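Side-chain contacts in vanadium-dependent haloperoxidase (Zobellia galactanivorans, PDB 4CIT), which probably acts as a vanadate-dependent peroxidase that uses hydrogen peroxide to oxidise halides, iodide in particular: residues 55-58 with 59-63; 89-92 with 93-96; 157-160 with 161-165; 376-379 with 380-384; 441-444 with 445-449. All blocks are in the same frame, centred on the assembly; numbering follows the deposited sequence. Where two conformers were deposited one is given.

Contact 1. Residues 55-58 with 59-63; sequences DIFS and PPVAS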
loop_
_atom_site.group_PDB
_atom_site.type_symbol
_atom_site.label_atom_id
_atom_site.label_comp_id
_atom_site.label_asym_id
_atom_site.label_seq_id
_atom_site.Cartn_x
_atom_site.Cartn_y
_atom_site.Cartn_z
ATOM N N ASP A 55 14.415 6.888 -3.043
ATOM C CA ASP A 55 15.015 6.671 -1.740
ATOM C C ASP A 55 15.072 5.172 -1.358
ATOM O O ASP A 55 15.595 4.809 -0.279
ATOM C CB ASP A 55 14.204 7.425 -0.647
ATOM C CG ASP A 55 14.389 8.948 -0.693
ATOM O OD1 ASP A 55 15.277 9.447 -1.410
ATOM O OD2 ASP A 55 13.662 9.691 0.042
ATOM N N ILE A 56 14.485 4.365 -2.226
ATOM C CA ILE A 56 14.492 2.891 -2.134
ATOM C C ILE A 56 13.817 2.387 -0.850
ATOM O O ILE A 56 14.324 1.603 -0.064
ATOM C CB ILE A 56 15.869 2.265 -2.413
ATOM C CG1 ILE A 56 16.594 3.116 -3.499
ATOM C CG2 ILE A 56 15.660 0.854 -2.920
ATOM C CD1 ILE A 56 17.945 2.578 -3.901
ATOM N N PHE A 57 12.579 2.802 -0.730
ATOM C CA PHE A 57 11.695 2.238 0.285
ATOM C C PHE A 57 11.172 0.869 -0.081
ATOM O O PHE A 57 10.700 0.623 -1.171
ATOM C CB PHE A 57 10.611 3.231 0.630
ATOM C CG PHE A 57 11.101 4.353 1.504
ATOM C CD1 PHE A 57 11.318 4.148 2.851
ATOM C CD2 PHE A 57 11.412 5.607 0.980
ATOM C CE1 PHE A 57 11.837 5.143 3.692
ATOM C CE2 PHE A 57 11.895 6.594 1.788
ATOM C CZ PHE A 57 12.097 6.390 3.151
ATOM N N SER A 58 11.075 -0.007 0.902
ATOM C CA SER A 58 10.543 -1.360 0.678
ATOM C C SER A 58 8.990 -1.393 0.699
ATOM O O SER A 58 8.358 -0.458 1.195
ATOM C CB SER A 58 11.026 -2.294 1.780
ATOM O OG SER A 58 10.469 -1.928 3.051
ATOM N N PRO A 59 8.364 -2.486 0.200
ATOM C CA PRO A 59 6.889 -2.519 0.177
ATOM C C PRO A 59 6.156 -2.266 1.492
ATOM O O PRO A 59 5.269 -1.376 1.555
ATOM C CB PRO A 59 6.545 -3.874 -0.467
ATOM C CG PRO A 59 7.738 -4.128 -1.352
ATOM C CD PRO A 59 8.944 -3.555 -0.623
ATOM N N PRO A 60 6.577 -2.901 2.580
ATOM C CA PRO A 60 5.869 -2.582 3.818
ATOM C C PRO A 60 6.066 -1.149 4.323
ATOM O O PRO A 60 5.099 -0.525 4.804
ATOM C CB PRO A 60 6.460 -3.578 4.875
ATOM C CG PRO A 60 7.591 -4.285 4.177
ATOM C CD PRO A 60 7.557 -4.000 2.714
ATOM N N VAL A 61 7.280 -0.626 4.206
ATOM C CA VAL A 61 7.596 0.743 4.698
ATOM C C VAL A 61 6.808 1.800 3.868
ATOM O O VAL A 61 6.290 2.786 4.426
ATOM C CB VAL A 61 9.117 1.038 4.665
ATOM C CG1 VAL A 61 9.372 2.493 5.003
ATOM C CG2 VAL A 61 9.811 0.140 5.662
ATOM N N ALA A 62 6.643 1.545 2.561
ATOM C CA ALA A 62 5.859 2.413 1.677
ATOM C C ALA A 62 4.416 2.567 2.175
ATOM O O ALA A 62 3.851 3.639 2.105
ATOM C CB ALA A 62 5.885 1.845 0.254
ATOM N N SER A 63 3.832 1.506 2.768
ATOM C CA SER A 63 2.441 1.554 3.209
ATOM C C SER A 63 2.240 2.494 4.390
ATOM O O SER A 63 1.237 3.179 4.543
ATOM C CB SER A 63 1.882 0.164 3.523
ATOM O OG SER A 63 2.538 -0.398 4.642
#
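Ser58 O takes the backbone N-H of Ala62 in a bond of 3.0 Å between O and N. The donor lies almost straight ahead of the carbonyl, and the N-H points well at it, at 161°. This is the first i to i+4 bond of helix 59-80, and Ser58 is its N-cap. The site is the tight link between two helices. Helix 38-55 ends in a Schellman motif, with Ile56 at positive phi, and the next helix starts three residues later. Pro59 and Pro60 fill its first two positions. Their ring nitrogens have no hydrogen to give, which breaks no helix bond, since first-turn N-H groups have no i-4 carbonyl of their own helix to reach.

Ser58 OG stands between the backbone N and the carbonyl carbon (chi1 66°). From there it rests on carbon: Val61 CG2 is 3.4 Å from OG, and Pro60 CD also touches it. The other branch of Val61 serves Phe57. Val61 CG1 meets the ring at CD1, 3.3 Å away, a close approach on an oblique line. The N-cap residue and the one before it thus lean on the same valine.

Met52 of helix 38-55 packs on both Phe57 and Ala62, and Phe325 of helix 307-335 covers the two prolines. The Pro59 side chain is about 6 Å from a bound vanadate, so this buried helix start lies near the ligand region. One turn on, the hydroxyl of Ser63 folds back on the helix, and its OG donates to Pro60 O at 2.6 Å.

Contact 2. Residues 89-92 with 93-96; sequences GQLN and GLTA
Two backbone hydrogen bonds join Gly89-Asn92 to Gly93-Ala96. Leu94 N gives its hydrogen to Leu91 O at 3.2 Å, nearly straight at 169°, although the nitrogen sits above the carbonyl plane. Gly89 N donates to Leu94 O at 3.0 Å. Leu94 therefore gives and receives, and the chain is drawn into a loop.

The first bond closes a type II beta turn from Leu91 to Leu94, within the long connection between helices 59-80 and 108-123. Gly93 holds the third position of the turn with phi 84°. A CB there would run into Asn92 O. Gly89 also has positive phi, and a side chain would be jammed against the carbonyl before it.

Apolar contact is light. Leu91 CD1 and Leu94 CD2 are 4.2 Å apart, so the two leucines only brush each other. Both also pack on Trp166 of helix 146-167. Leu94 CB is 3.6 Å from Leu91 O.

Polar groups of Asn92 bond outwards. Its amide ND2 donates to Pro211 O and Leu214 O. The carbonyl Asn92 O receives Trp166 NE1.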
loop_
_atom_site.group_PDB
_atom_site.type_symbol
_atom_site.label_atom_id
_atom_site.label_comp_id
_atom_site.label_asym_id
_atom_site.label_seq_id
_atom_site.Cartn_x
_atom_site.Cartn_y
_atom_site.Cartn_z
ATOM N N GLY A 89 -10.253 7.729 18.359
ATOM C CA GLY A 89 -10.970 6.781 19.060
ATOM C C GLY A 89 -11.201 5.489 18.276
ATOM O O GLY A 89 -11.717 4.490 18.838
ATOM N N GLN A 90 -10.918 5.529 16.980
ATOM C CA GLN A 90 -11.134 4.366 16.090
ATOM C C GLN A 90 -9.800 3.705 15.662
ATOM O O GLN A 90 -9.744 2.464 15.508
ATOM C CB GLN A 90 -11.930 4.778 14.864
ATOM C CG GLN A 90 -13.259 5.493 15.122
ATOM C CD GLN A 90 -14.158 5.483 13.894
ATOM O OE1 GLN A 90 -14.533 6.523 13.257
ATOM N NE2 GLN A 90 -14.553 4.315 13.562
ATOM N N LEU A 91 -8.777 4.479 15.453
ATOM C CA LEU A 91 -7.453 3.956 15.149
ATOM C C LEU A 91 -6.663 3.843 16.439
ATOM O O LEU A 91 -6.776 4.750 17.325
ATOM C CB LEU A 91 -6.698 4.843 14.147
ATOM C CG LEU A 91 -7.327 5.156 12.817
ATOM C CD1 LEU A 91 -6.474 5.914 11.835
ATOM C CD2 LEU A 91 -7.764 3.877 12.204
ATOM N N ASN A 92 -5.786 2.825 16.561
ATOM C CA ASN A 92 -5.058 2.622 17.817
ATOM C C ASN A 92 -4.210 3.786 18.287
ATOM O O ASN A 92 -3.330 4.193 17.584
ATOM C CB ASN A 92 -4.164 1.354 17.640
ATOM C CG ASN A 92 -5.037 0.050 17.440
ATOM O OD1 ASN A 92 -6.145 -0.073 18.025
ATOM N ND2 ASN A 92 -4.515 -0.905 16.713
ATOM N N GLY A 93 -4.508 4.325 19.468
ATOM C CA GLY A 93 -3.740 5.433 20.056
ATOM C C GLY A 93 -4.132 6.881 19.585
ATOM O O GLY A 93 -3.522 7.800 20.032
ATOM N N LEU A 94 -4.998 7.030 18.629
ATOM C CA LEU A 94 -5.249 8.314 18.016
ATOM C C LEU A 94 -6.322 9.045 18.821
ATOM O O LEU A 94 -7.435 8.556 19.042
ATOM C CB LEU A 94 -5.766 8.131 16.628
ATOM C CG LEU A 94 -6.096 9.456 15.909
ATOM C CD1 LEU A 94 -4.893 10.358 15.819
ATOM C CD2 LEU A 94 -6.704 9.146 14.543
ATOM N N THR A 95 -5.913 10.220 19.293
ATOM C CA THR A 95 -6.804 11.185 19.945
ATOM C C THR A 95 -7.185 12.373 19.103
ATOM O O THR A 95 -6.690 12.590 17.985
ATOM C CB THR A 95 -6.170 11.750 21.256
ATOM O OG1 THR A 95 -4.986 12.483 20.927
ATOM C CG2 THR A 95 -5.904 10.599 22.282
ATOM N N ALA A 96 -8.132 13.143 19.617
ATOM C CA ALA A 96 -8.675 14.263 18.806
ATOM C C ALA A 96 -7.641 15.307 18.384
ATOM O O ALA A 96 -6.804 15.804 19.194
ATOM C CB ALA A 96 -9.884 14.873 19.486
#

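Contact 3. Residues 157-160 with 161-165; sequences LQVA and DHIGE
Val159 CG1, anti to its backbone N (chi1 173°), and Ile163 CG1, anti to its carbonyl carbon (chi1 -61°), are brought to 4.1 Å from each other. The two side chains extend alongside each other in one direction. Ile163 CG1 also rests on Val159 O. The pair is an i, i+4 ridge on helix 146-167, and it faces helix 59-80, where Ile76 packs on Val159 and Ala72 on Ile163.

The backbone below is regular alpha helix. Ile163 N points at Val159 O almost perfectly, at 177° and 2.9 Å. Gly164 N reaches Ala160 O at 2.7 Å. A CB on Gly164 would sit tightly against that same carbonyl.

On another side of the helix, Asp161 turns its carboxylate back along the chain toward Leu157. Leu157 O already accepts Asp161 N at 3.0 Å. The carboxylate cannot bond to it directly, since both are acceptors, and a water solves this. It donates to Asp161 OD1 at 2.7 Å and to Leu157 O at 3.1 Å. Asp161 OD1 also forms a salt bridge with Arg122. His162 NE2 bonds to Thr95 O, which ties the helix to the loop before helix 108-123.

The chemistry divides by side. Carbon packs against neighbouring helices and a loop, while the acidic group, held by an arginine and a water, probably stays ionised.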
loop_
_atom_site.group_PDB
_atom_site.type_symbol
_atom_site.label_atom_id
_atom_site.label_comp_id
_atom_site.label_asym_id
_atom_site.label_seq_id
_atom_site.Cartn_x
_atom_site.Cartn_y
_atom_site.Cartn_z
ATOM N N LEU A 157 -0.322 22.758 9.800
ATOM C CA LEU A 157 0.872 22.424 10.487
ATOM C C LEU A 157 0.641 22.053 11.961
ATOM O O LEU A 157 1.322 21.148 12.487
ATOM C CB LEU A 157 1.924 23.510 10.321
ATOM C CG LEU A 157 2.467 23.800 8.880
ATOM C CD1 LEU A 157 3.501 24.920 8.942
ATOM C CD2 LEU A 157 3.069 22.582 8.224
ATOM N N GLN A 158 -0.319 22.676 12.616
ATOM C CA GLN A 158 -0.671 22.277 13.961
ATOM C C GLN A 158 -1.208 20.872 13.994
ATOM O O GLN A 158 -0.858 20.083 14.872
ATOM C CB GLN A 158 -1.682 23.271 14.587
ATOM C CG GLN A 158 -2.000 23.019 15.977
ATOM C CD GLN A 158 -3.149 23.926 16.456
ATOM O OE1 GLN A 158 -3.882 24.518 15.664
ATOM N NE2 GLN A 158 -3.316 23.981 17.744
ATOM N N VAL A 159 -2.076 20.564 13.063
ATOM C CA VAL A 159 -2.613 19.173 12.965
ATOM C C VAL A 159 -1.456 18.185 12.646
ATOM O O VAL A 159 -1.415 17.105 13.205
ATOM C CB VAL A 159 -3.767 19.088 11.989
ATOM C CG1 VAL A 159 -4.173 17.612 11.796
ATOM C CG2 VAL A 159 -4.953 19.955 12.485
ATOM N N ALA A 160 -0.590 18.484 11.691
ATOM C CA ALA A 160 0.518 17.631 11.372
ATOM C C ALA A 160 1.373 17.384 12.579
ATOM O O ALA A 160 1.870 16.251 12.762
ATOM C CB ALA A 160 1.396 18.249 10.258
ATOM N N ASP A 161 1.544 18.375 13.489
ATOM C CA ASP A 161 2.326 18.137 14.639
ATOM C C ASP A 161 1.625 17.126 15.536
ATOM O O ASP A 161 2.297 16.325 16.188
ATOM C CB ASP A 161 2.657 19.394 15.490
ATOM C CG ASP A 161 3.661 20.355 14.776
ATOM O OD1 ASP A 161 4.499 19.928 13.872
ATOM O OD2 ASP A 161 3.581 21.557 15.110
ATOM N N HIS A 162 0.307 17.209 15.641
ATOM C CA HIS A 162 -0.423 16.312 16.505
ATOM C C HIS A 162 -0.282 14.897 15.976
ATOM O O HIS A 162 -0.017 13.911 16.735
ATOM C CB HIS A 162 -1.869 16.783 16.720
ATOM C CG HIS A 162 -2.725 15.807 17.481
ATOM N ND1 HIS A 162 -2.841 15.860 18.842
ATOM C CD2 HIS A 162 -3.538 14.793 17.069
ATOM C CE1 HIS A 162 -3.643 14.894 19.264
ATOM N NE2 HIS A 162 -4.101 14.240 18.194
ATOM N N ILE A 163 -0.582 14.759 14.695
ATOM C CA ILE A 163 -0.530 13.458 14.075
ATOM C C ILE A 163 0.911 12.901 14.091
ATOM O O ILE A 163 1.118 11.688 14.395
ATOM C CB ILE A 163 -1.084 13.508 12.669
ATOM C CG1 ILE A 163 -2.551 13.971 12.751
ATOM C CG2 ILE A 163 -0.811 12.173 11.979
ATOM C CD1 ILE A 163 -3.531 12.972 13.314
ATOM N N GLY A 164 1.879 13.790 13.925
ATOM C CA GLY A 164 3.319 13.411 14.041
ATOM C C GLY A 164 3.707 12.811 15.408
ATOM O O GLY A 164 4.438 11.842 15.481
ATOM N N GLU A 165 3.164 13.355 16.487
ATOM C CA GLU A 165 3.437 12.834 17.785
ATOM C C GLU A 165 2.946 11.383 17.901
ATOM O O GLU A 165 3.640 10.600 18.517
ATOM C CB GLU A 165 2.814 13.652 18.910
ATOM C CG GLU A 165 3.540 14.963 19.060
ATOM C CD GLU A 165 2.881 15.893 20.108
ATOM O OE1 GLU A 165 2.165 15.394 21.021
ATOM O OE2 GLU A 165 3.120 17.127 20.012
HETATM O O HOH W 1 4.126 20.701 11.293
#

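Contact 4. Residues 376-379 with 380-384; sequences SVVL and TEVFG
The ring of Phe383 is met by Leu379 from one turn back, whose CD2 comes to 4.1 Å from CE2 of the ring. Both side chains leave the helix on the same side and keep abreast. One face of the ring carries Val382 CG1, 3.6 Å above the plane and over its centre. Ala299 of helix 288-302 and Ala313 of helix 307-335 also touch the phenylalanine.

These residues form the last turns of helix 367-383, in the PAP2-type helical core. The helix begins with Gly367 and His368, which with Ser366 just before it line a vanadate site. It ends at Gly384, whose phi of 105° breaks the helical path. Phe383 N donates to Leu379 O at 2.8 Å.

Ser376 O is gripped twice by one residue. Thr380 N reaches it at 2.8 Å. Thr380 OG1 comes to 2.5 Å, a short bond, from the opposite face of the carbonyl plane. The torsion chi1 of -57° sets OG1 beside its own backbone N, where it can turn back to that oxygen. With an alanine here, Ser376 O would probably keep the backbone bond but be left without its second donor on the opposite face.

Glu381 looks to another helix, with OE1 in a salt bridge to Lys316. Its carboxylate therefore probably stays ionised, and the Thr380 hydroxyl spends its proton inside the helix.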
loop_
_atom_site.group_PDB
_atom_site.type_symbol
_atom_site.label_atom_id
_atom_site.label_comp_id
_atom_site.label_asym_id
_atom_site.label_seq_id
_atom_site.Cartn_x
_atom_site.Cartn_y
_atom_site.Cartn_z
ATOM N N SER A 376 -8.800 -4.247 -2.559
ATOM C CA SER A 376 -9.985 -4.601 -3.310
ATOM C C SER A 376 -11.320 -4.524 -2.523
ATOM O O SER A 376 -12.393 -4.016 -2.993
ATOM C CB SER A 376 -9.848 -6.028 -3.764
ATOM O OG SER A 376 -10.843 -6.294 -4.739
ATOM N N VAL A 377 -11.280 -5.081 -1.345
ATOM C CA VAL A 377 -12.433 -5.038 -0.437
ATOM C C VAL A 377 -12.822 -3.622 -0.084
ATOM O O VAL A 377 -13.978 -3.223 -0.156
ATOM C CB VAL A 377 -12.201 -5.892 0.821
ATOM C CG1 VAL A 377 -13.210 -5.565 1.885
ATOM C CG2 VAL A 377 -12.284 -7.364 0.441
ATOM N N VAL A 378 -11.839 -2.815 0.300
ATOM C CA VAL A 378 -12.100 -1.408 0.618
ATOM C C VAL A 378 -12.637 -0.641 -0.562
ATOM O O VAL A 378 -13.674 0.027 -0.422
ATOM C CB VAL A 378 -10.826 -0.682 1.183
ATOM C CG1 VAL A 378 -11.127 0.797 1.401
ATOM C CG2 VAL A 378 -10.443 -1.344 2.474
ATOM N N LEU A 379 -12.029 -0.781 -1.744
ATOM C CA LEU A 379 -12.483 -0.007 -2.891
ATOM C C LEU A 379 -13.847 -0.485 -3.372
ATOM O O LEU A 379 -14.657 0.312 -3.868
ATOM C CB LEU A 379 -11.433 -0.056 -4.039
ATOM C CG LEU A 379 -10.127 0.667 -3.627
ATOM C CD1 LEU A 379 -9.107 0.500 -4.757
ATOM C CD2 LEU A 379 -10.237 2.127 -3.292
ATOM N N THR A 380 -14.065 -1.791 -3.254
ATOM C CA THR A 380 -15.405 -2.316 -3.576
ATOM C C THR A 380 -16.466 -1.716 -2.645
ATOM O O THR A 380 -17.556 -1.353 -3.064
ATOM C CB THR A 380 -15.412 -3.801 -3.552
ATOM O OG1 THR A 380 -14.404 -4.262 -4.483
ATOM C CG2 THR A 380 -16.831 -4.368 -3.905
ATOM N N GLU A 381 -16.150 -1.577 -1.383
ATOM C CA GLU A 381 -17.066 -1.017 -0.419
ATOM C C GLU A 381 -17.282 0.469 -0.698
ATOM O O GLU A 381 -18.425 0.921 -0.633
ATOM C CB GLU A 381 -16.581 -1.151 1.000
ATOM C CG GLU A 381 -17.595 -0.694 2.083
ATOM C CD GLU A 381 -17.635 0.814 2.401
ATOM O OE1 GLU A 381 -16.565 1.464 2.545
ATOM O OE2 GLU A 381 -18.796 1.375 2.498
ATOM N N VAL A 382 -16.249 1.193 -1.066
ATOM C CA VAL A 382 -16.407 2.656 -1.334
ATOM C C VAL A 382 -17.054 2.983 -2.649
ATOM O O VAL A 382 -18.002 3.844 -2.683
ATOM C CB VAL A 382 -15.036 3.385 -1.190
ATOM C CG1 VAL A 382 -15.052 4.835 -1.687
ATOM C CG2 VAL A 382 -14.545 3.260 0.182
ATOM N N PHE A 383 -16.626 2.342 -3.741
ATOM C CA PHE A 383 -16.971 2.695 -5.098
ATOM C C PHE A 383 -17.889 1.687 -5.800
ATOM O O PHE A 383 -18.458 1.988 -6.844
ATOM C CB PHE A 383 -15.745 2.882 -5.951
ATOM C CG PHE A 383 -14.888 4.027 -5.552
ATOM C CD1 PHE A 383 -15.355 5.328 -5.735
ATOM C CD2 PHE A 383 -13.631 3.818 -5.029
ATOM C CE1 PHE A 383 -14.528 6.436 -5.442
ATOM C CE2 PHE A 383 -12.843 4.931 -4.645
ATOM C CZ PHE A 383 -13.298 6.212 -4.912
ATOM N N GLY A 384 -18.028 0.517 -5.206
ATOM C CA GLY A 384 -19.010 -0.499 -5.660
ATOM C C GLY A 384 -18.301 -1.645 -6.390
ATOM O O GLY A 384 -17.090 -1.581 -6.693
#

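Contact 5. Residues 441-444 with 445-449; sequences TFVV and NKLHM
Residues 441-444 and 445-446 are the end of helix 426-446, and the chain leaves helical angles at Leu447. The last bonds are of mixed quality. Leu447 N donates to Val443 O at 3.0 Å, almost straight at 175°. Lys446 N reaches Phe442 O at 2.8 Å but is bent, at 130°. It also makes a weak bond to Val443 O. Beyond them a water donates to both Val444 O and Leu447 O, each at 2.7 Å. A second water lies between the same two carbonyls, less certainly bonded.

Three i, i+4 pairs run abreast off the final turn of the last helix of the PAP2-type core. In the first, Val443 CG1 and Leu447 CD1 touch at 3.8 Å. Val443 also packs on Ala320 of helix 307-335, and both residues of the pair are buried.

In the second, Lys446 lies alongside Phe442. Lys446 CG is anti to its backbone N and the chain stays extended beyond it, which carries CD to 3.7 Å from CZ of the ring. The contact is by methylene, and the approach is oblique. The charged end goes on past the ring, where NZ donates to Val213 O. Val213 also touches the Phe442 ring, and Phe220 meets it with planes at about 55°.

In the third pair, the methyl of Thr441 meets the amide of Asn445, CG2 to ND2 at 3.4 Å. The Thr441 hydroxyl is used on the preceding turn, bonding to Arg437 O. Val444 packs on Val378 of helix 367-383.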
loop_
_atom_site.group_PDB
_atom_site.type_symbol
_atom_site.label_atom_id
_atom_site.label_comp_id
_atom_site.label_asym_id
_atom_site.label_seq_id
_atom_site.Cartn_x
_atom_site.Cartn_y
_atom_site.Cartn_z
ATOM N N THR A 441 -12.275 -6.779 5.118
ATOM C CA THR A 441 -13.648 -6.865 5.655
ATOM C C THR A 441 -13.748 -6.381 7.074
ATOM O O THR A 441 -14.661 -5.600 7.444
ATOM C CB THR A 441 -14.237 -8.294 5.452
ATOM O OG1 THR A 441 -14.214 -8.552 4.012
ATOM C CG2 THR A 441 -15.693 -8.415 5.980
ATOM N N PHE A 442 -12.803 -6.802 7.894
ATOM C CA PHE A 442 -12.776 -6.348 9.274
ATOM C C PHE A 442 -12.607 -4.796 9.335
ATOM O O PHE A 442 -13.275 -4.107 10.148
ATOM C CB PHE A 442 -11.612 -7.049 9.981
ATOM C CG PHE A 442 -11.272 -6.512 11.348
ATOM C CD1 PHE A 442 -12.048 -6.859 12.493
ATOM C CD2 PHE A 442 -10.200 -5.731 11.491
ATOM C CE1 PHE A 442 -11.791 -6.295 13.750
ATOM C CE2 PHE A 442 -9.861 -5.245 12.745
ATOM C CZ PHE A 442 -10.648 -5.511 13.852
ATOM N N VAL A 443 -11.642 -4.263 8.588
ATOM C CA VAL A 443 -11.397 -2.804 8.560
ATOM C C VAL A 443 -12.665 -2.082 8.126
ATOM O O VAL A 443 -13.070 -1.103 8.777
ATOM C CB VAL A 443 -10.179 -2.400 7.691
ATOM C CG1 VAL A 443 -10.105 -0.894 7.488
ATOM C CG2 VAL A 443 -8.913 -2.969 8.206
ATOM N N VAL A 444 -13.330 -2.555 7.084
ATOM C CA VAL A 444 -14.508 -1.826 6.634
ATOM C C VAL A 444 -15.694 -1.934 7.621
ATOM O O VAL A 444 -16.480 -1.023 7.744
ATOM C CB VAL A 444 -14.932 -2.155 5.202
ATOM C CG1 VAL A 444 -13.823 -1.810 4.271
ATOM C CG2 VAL A 444 -15.330 -3.551 5.036
ATOM N N ASN A 445 -15.728 -3.001 8.382
ATOM C CA ASN A 445 -16.807 -3.233 9.355
ATOM C C ASN A 445 -16.491 -2.502 10.611
ATOM O O ASN A 445 -17.446 -2.249 11.402
ATOM C CB ASN A 445 -16.991 -4.748 9.637
ATOM C CG ASN A 445 -17.734 -5.452 8.533
ATOM O OD1 ASN A 445 -18.535 -4.860 7.838
ATOM N ND2 ASN A 445 -17.482 -6.749 8.377
ATOM N N LYS A 446 -15.210 -2.230 10.883
ATOM C CA LYS A 446 -14.835 -1.570 12.134
ATOM C C LYS A 446 -14.904 -0.053 11.974
ATOM O O LYS A 446 -15.505 0.597 12.848
ATOM C CB LYS A 446 -13.499 -2.061 12.647
ATOM C CG LYS A 446 -13.094 -1.383 13.951
ATOM C CD LYS A 446 -11.874 -2.033 14.502
ATOM C CE LYS A 446 -11.191 -1.122 15.514
ATOM N NZ LYS A 446 -10.013 -1.766 16.187
ATOM N N LEU A 447 -14.329 0.539 10.907
ATOM C CA LEU A 447 -14.223 1.993 10.760
ATOM C C LEU A 447 -15.545 2.647 10.330
ATOM O O LEU A 447 -16.115 2.317 9.292
ATOM C CB LEU A 447 -13.108 2.450 9.782
ATOM C CG LEU A 447 -11.707 1.950 10.177
ATOM C CD1 LEU A 447 -10.678 2.507 9.171
ATOM C CD2 LEU A 447 -11.352 2.321 11.613
ATOM N N HIS A 448 -16.052 3.532 11.142
ATOM C CA HIS A 448 -17.277 4.296 10.774
ATOM C C HIS A 448 -16.860 5.658 10.421
ATOM O O HIS A 448 -16.645 6.505 11.313
ATOM C CB HIS A 448 -18.236 4.283 11.914
ATOM C CG HIS A 448 -19.574 4.873 11.606
ATOM N ND1 HIS A 448 -20.418 5.326 12.607
ATOM C CD2 HIS A 448 -20.212 5.104 10.430
ATOM C CE1 HIS A 448 -21.504 5.841 12.064
ATOM N NE2 HIS A 448 -21.414 5.696 10.753
ATOM N N MET A 449 -16.734 5.918 9.150
ATOM C CA MET A 449 -16.302 7.209 8.650
ATOM C C MET A 449 -17.434 7.991 8.010
ATOM O O MET A 449 -17.629 9.137 8.306
ATOM C CB MET A 449 -15.069 7.028 7.730
ATOM C CG MET A 449 -13.878 6.363 8.452
ATOM S SD MET A 449 -12.460 5.735 7.338
ATOM C CE MET A 449 -12.015 7.149 6.457
HETATM O O HOH W 2 -15.827 1.420 6.777
HETATM O O HOH W 3 -18.237 0.698 9.461
#

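How the contacts relate
Contacts 4 and 5 belong together, since helices 367-383 and 426-446 touch through valines and Thr441. Their centres are 12 Å apart, and Val377 CG1 comes 3.6 Å from Thr441 N. Contact 2 touches two others, its centre 14 Å from that of contact 3 and 14 Å from that of contact 5. Towards contact 3, Leu94 CD1 packs on Ile163 CD1 at 3.9 Å. Towards contact 5, Leu91 CD2 touches Leu447 CD2 at 4.0 Å. Contact 1 touches none of them, and its nearest atoms are at least about 11 Å from each. Its Pro59 side chain is about 6 Å from a bound vanadate. Contacts 2, 3 and 5 each have a side chain about 13 to 14 Å from the sodium ion.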